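Local coordinates for oxygen-independent coproporphyrinogen III oxidase (Escherichia coli, PDB 1OLT), which catalyses the anaerobic oxidative decarboxylation of two propionate groups of coproporphyrinogen III to vinyl groups, yielding protoporphyrinogen IX with a [4Fe-4S] cluster and S-adenosylmethionine, at residues A138-E150 and L159-V171. Sequence-based numbering, arbitrary orientation.
Sequences ADAEISIEVDPRE and LRAEGFNRLSMGV. With SAM (S-adenosylmethionine), chain C; SAM (S-adenosylmethionine), chain D.
Asn165 joins Ile142 and Ala140 at the entry to a parallel strand pair, in a beta-alpha-beta unit of the radical SAM barrel that runs from strand 140-146 through helix 154-161 to strand 166-172. From CB, with CG between the backbone N and the carbonyl carbon (chi1 48°), the side chain turns back on strand 140-146: CG comes 3.7 Å from Ile142 N, OD1 accepts that N-H at 2.9 Å, and ND2 gives a nearly straight bond (171°) to Ala140 O. An amide suits this place because it offers acceptor and donor together, carrying the pairing one step ahead of strand 166-172. With an alanine here, Ile142 N and Ala140 O would probably lose these side-chain partners. Ile142 O in turn accepts from both Asn165 N and Arg166 N.

On the helix-facing side, Ile142 CG2 covers one face of the Phe164 ring, 3.8 Å from its centroid, and Ile144 CD1 the opposite one; beta-branched chains suit a ring laid between them. Glu141 OE1 makes a salt bridge with Arg166 from outside the guanidinium plane, no N-H aimed at it, and Arg166 also reaches Glu296. Toward the barrel interior, Glu145 and Ser168 share a water; Ser168 OG also bonds Asn207, and Glu145 OE2, also bonded to His109, accepts a hydrogen bond from O3' of one S-adenosylmethionine at 2.6 Å. Glycine suits position Gly170: its CA lies 3.3 Å from OXT of the second S-adenosylmethionine, where a CB would clash.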
# COMPACT_ATOMS: atom_id res chain seq x y z
N ALA A 138 16.80 14.88 7.55
CA ALA A 138 16.40 16.13 6.89
C ALA A 138 15.75 15.89 5.52
O ALA A 138 14.87 16.67 5.08
CB ALA A 138 17.66 17.06 6.76
N ASP A 139 16.16 14.81 4.85
CA ASP A 139 15.58 14.43 3.55
C ASP A 139 14.62 13.26 3.65
O ASP A 139 14.42 12.56 2.69
CB ASP A 139 16.69 14.11 2.56
CG ASP A 139 17.47 12.92 2.96
OD1 ASP A 139 17.26 12.42 4.10
OD2 ASP A 139 18.29 12.40 2.22
N ALA A 140 13.98 13.06 4.82
CA ALA A 140 12.95 12.05 4.93
C ALA A 140 11.83 12.24 3.92
O ALA A 140 11.46 13.33 3.57
CB ALA A 140 12.38 12.01 6.41
N GLU A 141 11.14 11.13 3.62
CA GLU A 141 10.06 11.07 2.62
C GLU A 141 8.89 11.12 3.55
O GLU A 141 8.74 10.26 4.39
CB GLU A 141 10.14 9.76 1.84
CG GLU A 141 8.98 9.49 0.91
CD GLU A 141 8.97 8.04 0.39
OE1 GLU A 141 9.88 7.66 -0.36
OE2 GLU A 141 8.06 7.28 0.75
N ILE A 142 8.10 12.16 3.44
CA ILE A 142 6.96 12.41 4.37
C ILE A 142 5.66 12.56 3.53
O ILE A 142 5.50 13.52 2.77
CB ILE A 142 7.26 13.69 5.20
CG1 ILE A 142 8.53 13.47 6.04
CG2 ILE A 142 6.12 14.03 6.13
CD1 ILE A 142 8.98 14.67 6.74
N SER A 143 4.81 11.55 3.61
CA SER A 143 3.67 11.41 2.72
C SER A 143 2.35 11.27 3.46
O SER A 143 2.29 10.87 4.63
CB SER A 143 3.82 10.20 1.79
OG SER A 143 4.08 9.01 2.46
N ILE A 144 1.29 11.59 2.76
CA ILE A 144 -0.03 11.57 3.34
C ILE A 144 -1.04 11.31 2.22
O ILE A 144 -0.82 11.70 1.06
CB ILE A 144 -0.33 12.94 4.01
CG1 ILE A 144 -1.68 12.98 4.74
CG2 ILE A 144 -0.28 14.07 2.99
CD1 ILE A 144 -1.90 14.21 5.57
N GLU A 145 -2.14 10.67 2.59
CA GLU A 145 -3.29 10.47 1.72
C GLU A 145 -4.37 11.49 1.96
O GLU A 145 -4.63 11.89 3.10
CB GLU A 145 -3.82 9.06 1.91
CG GLU A 145 -2.70 8.01 1.79
CD GLU A 145 -3.17 6.60 1.75
OE1 GLU A 145 -4.12 6.33 0.94
OE2 GLU A 145 -2.58 5.76 2.51
N VAL A 146 -5.04 11.90 0.89
CA VAL A 146 -5.89 13.08 0.90
C VAL A 146 -7.19 12.74 0.20
O VAL A 146 -7.16 12.28 -0.93
CB VAL A 146 -5.24 14.27 0.14
CG1 VAL A 146 -6.18 15.47 0.15
CG2 VAL A 146 -3.93 14.66 0.79
N ASP A 147 -8.31 12.98 0.85
CA ASP A 147 -9.63 12.90 0.21
C ASP A 147 -9.95 14.31 -0.36
O ASP A 147 -9.95 15.30 0.39
CB ASP A 147 -10.63 12.53 1.30
CG ASP A 147 -12.08 12.55 0.85
OD1 ASP A 147 -12.38 12.44 -0.36
OD2 ASP A 147 -13.00 12.62 1.71
N PRO A 148 -10.22 14.44 -1.66
CA PRO A 148 -10.42 15.78 -2.25
C PRO A 148 -11.89 16.30 -2.08
O PRO A 148 -12.55 16.73 -3.10
CB PRO A 148 -10.12 15.53 -3.70
CG PRO A 148 -10.74 14.09 -3.91
CD PRO A 148 -10.31 13.37 -2.65
N ARG A 149 -12.41 16.18 -0.88
CA ARG A 149 -13.74 16.66 -0.49
C ARG A 149 -13.60 17.28 0.88
O ARG A 149 -12.73 16.89 1.64
CB ARG A 149 -14.71 15.51 -0.40
CG ARG A 149 -15.07 14.92 -1.70
CD ARG A 149 -15.95 13.68 -1.55
NE ARG A 149 -15.20 12.56 -0.96
CZ ARG A 149 -15.73 11.50 -0.40
NH1 ARG A 149 -17.05 11.32 -0.40
NH2 ARG A 149 -14.93 10.54 0.10
N GLU A 150 -14.42 18.28 1.15
CA GLU A 150 -14.44 18.97 2.47
C GLU A 150 -13.03 19.37 2.94
O GLU A 150 -12.56 19.11 4.08
CB GLU A 150 -15.20 18.10 3.46
CG GLU A 150 -16.65 17.86 3.01
CD GLU A 150 -17.48 17.05 4.02
OE1 GLU A 150 -17.27 17.25 5.22
OE2 GLU A 150 -18.30 16.16 3.62
N LEU A 159 0.40 21.49 4.96
CA LEU A 159 1.13 20.22 4.92
C LEU A 159 2.58 20.42 4.47
O LEU A 159 3.52 19.85 5.02
CB LEU A 159 0.44 19.19 3.99
CG LEU A 159 -0.95 18.80 4.50
CD1 LEU A 159 -1.73 18.11 3.42
CD2 LEU A 159 -0.78 17.91 5.71
N ARG A 160 2.75 21.19 3.42
CA ARG A 160 4.06 21.54 2.98
C ARG A 160 4.90 22.24 4.07
O ARG A 160 6.10 21.92 4.27
CB ARG A 160 3.92 22.44 1.81
CG ARG A 160 5.02 22.35 0.98
CD ARG A 160 5.01 21.12 -0.02
NE ARG A 160 6.29 21.37 -0.72
CZ ARG A 160 7.45 20.94 -0.27
NH1 ARG A 160 7.54 20.13 0.81
NH2 ARG A 160 8.54 21.26 -0.91
N ALA A 161 4.30 23.18 4.79
CA ALA A 161 5.03 23.88 5.85
C ALA A 161 5.37 22.91 6.96
O ALA A 161 6.37 23.10 7.62
CB ALA A 161 4.22 25.16 6.45
N GLU A 162 4.57 21.88 7.15
CA GLU A 162 4.86 20.82 8.14
C GLU A 162 5.84 19.78 7.65
O GLU A 162 6.24 18.94 8.42
CB GLU A 162 3.58 20.13 8.63
CG GLU A 162 2.65 21.05 9.39
CD GLU A 162 3.15 21.42 10.81
OE1 GLU A 162 4.05 20.74 11.34
OE2 GLU A 162 2.63 22.40 11.38
N GLY A 163 6.27 19.86 6.39
CA GLY A 163 7.38 19.06 5.89
C GLY A 163 6.86 17.90 5.01
O GLY A 163 7.66 17.10 4.53
N PHE A 164 5.56 17.85 4.76
CA PHE A 164 5.08 16.81 3.81
C PHE A 164 5.59 17.10 2.41
O PHE A 164 5.57 18.24 1.98
CB PHE A 164 3.58 16.69 3.81
CG PHE A 164 3.03 16.02 5.04
CD1 PHE A 164 2.74 16.75 6.19
CD2 PHE A 164 2.82 14.66 5.08
CE1 PHE A 164 2.23 16.12 7.27
CE2 PHE A 164 2.35 14.03 6.23
CZ PHE A 164 2.03 14.78 7.30
N ASN A 165 6.10 16.08 1.73
CA ASN A 165 6.63 16.23 0.35
C ASN A 165 6.04 15.28 -0.71
O ASN A 165 6.42 15.37 -1.92
CB ASN A 165 8.17 16.20 0.34
CG ASN A 165 8.77 15.04 1.15
OD1 ASN A 165 8.24 13.93 1.20
ND2 ASN A 165 9.91 15.30 1.74
N ARG A 166 5.19 14.36 -0.25
CA ARG A 166 4.48 13.49 -1.12
C ARG A 166 3.04 13.33 -0.70
O ARG A 166 2.73 13.25 0.44
CB ARG A 166 5.07 12.12 -1.12
CG ARG A 166 6.54 12.14 -1.30
CD ARG A 166 7.05 10.96 -1.89
NE ARG A 166 8.37 11.18 -2.46
CZ ARG A 166 9.13 10.20 -2.82
NH1 ARG A 166 8.66 8.95 -2.69
NH2 ARG A 166 10.36 10.45 -3.31
N LEU A 167 2.16 13.25 -1.69
CA LEU A 167 0.75 12.98 -1.41
C LEU A 167 0.12 11.98 -2.41
O LEU A 167 0.57 11.87 -3.56
CB LEU A 167 -0.06 14.28 -1.35
CG LEU A 167 -0.59 15.08 -2.53
CD1 LEU A 167 -1.74 14.46 -3.34
CD2 LEU A 167 -1.05 16.44 -1.97
N SER A 168 -0.94 11.34 -1.94
CA SER A 168 -1.77 10.43 -2.66
C SER A 168 -3.21 10.93 -2.48
O SER A 168 -3.60 11.37 -1.36
CB SER A 168 -1.60 9.03 -2.12
OG SER A 168 -2.41 8.19 -2.87
N MET A 169 -3.98 10.93 -3.57
CA MET A 169 -5.32 11.44 -3.55
C MET A 169 -6.25 10.42 -4.15
O MET A 169 -6.03 9.94 -5.25
CB MET A 169 -5.35 12.75 -4.33
CG MET A 169 -6.71 13.39 -4.55
SD MET A 169 -6.64 14.91 -5.59
CE MET A 169 -5.30 15.76 -4.71
N GLY A 170 -7.30 10.10 -3.41
CA GLY A 170 -8.32 9.22 -3.93
C GLY A 170 -9.20 9.92 -4.95
O GLY A 170 -9.70 11.00 -4.68
N VAL A 171 -9.41 9.30 -6.09
CA VAL A 171 -10.39 9.79 -7.08
C VAL A 171 -11.49 8.75 -7.37
O VAL A 171 -12.68 9.05 -7.36
CB VAL A 171 -9.64 10.24 -8.37
CG1 VAL A 171 -10.59 10.50 -9.54
CG2 VAL A 171 -8.76 11.51 -8.09
N SAM C . -9.49 8.37 2.44
CA SAM C . -8.87 8.96 1.25
C SAM C . -9.75 8.90 -0.00
O SAM C . -10.71 8.06 -0.05
OXT SAM C . -9.48 9.73 -0.85
CB SAM C . -7.59 8.15 1.00
CG SAM C . -7.59 6.89 0.18
SD SAM C . -8.35 5.47 0.94
CE SAM C . -7.54 5.30 2.53
C5' SAM C . -7.35 4.08 0.18
C4' SAM C . -7.75 3.51 -1.22
O4' SAM C . -8.23 2.17 -1.19
C3' SAM C . -8.90 4.26 -1.87
O3' SAM C . -8.53 5.55 -2.38
C2' SAM C . -9.43 3.26 -2.91
O2' SAM C . -8.83 3.49 -4.19
C1' SAM C . -8.95 1.93 -2.38
N9 SAM C . -10.02 1.01 -2.06
C8 SAM C . -10.82 1.10 -0.95
N7 SAM C . -11.68 0.09 -0.94
C5 SAM C . -11.42 -0.68 -2.05
C6 SAM C . -11.99 -1.86 -2.55
N6 SAM C . -12.99 -2.50 -1.94
N1 SAM C . -11.49 -2.37 -3.72
C2 SAM C . -10.44 -1.72 -4.38
N3 SAM C . -9.88 -0.59 -3.89
C4 SAM C . -10.38 -0.08 -2.75
N SAM D . -5.65 -1.86 1.09
CA SAM D . -6.29 -1.32 -0.13
C SAM D . -6.97 -2.44 -0.95
O SAM D . -8.18 -2.44 -1.24
OXT SAM D . -6.35 -3.44 -1.38
CB SAM D . -5.26 -0.53 -0.97
CG SAM D . -4.73 0.79 -0.33
SD SAM D . -3.01 0.71 0.27
CE SAM D . -2.09 1.47 -1.12
C5' SAM D . -2.72 1.99 1.55
C4' SAM D . -3.57 1.75 2.78
O4' SAM D . -3.10 0.55 3.38
C3' SAM D . -3.43 2.82 3.87
O3' SAM D . -4.16 3.99 3.56
C2' SAM D . -3.88 2.02 5.07
O2' SAM D . -5.27 1.86 5.04
C1' SAM D . -3.21 0.66 4.81
N9 SAM D . -1.87 0.58 5.37
C8 SAM D . -0.72 1.01 4.83
N7 SAM D . 0.32 0.75 5.72
C5 SAM D . -0.19 0.18 6.78
C6 SAM D . 0.37 -0.27 7.95
N6 SAM D . 1.67 -0.23 8.20
N1 SAM D . -0.46 -0.80 8.86
C2 SAM D . -1.78 -0.89 8.65
N3 SAM D . -2.35 -0.43 7.53
C4 SAM D . -1.56 0.08 6.60
O HOH W 1 -4.53 7.46 -1.50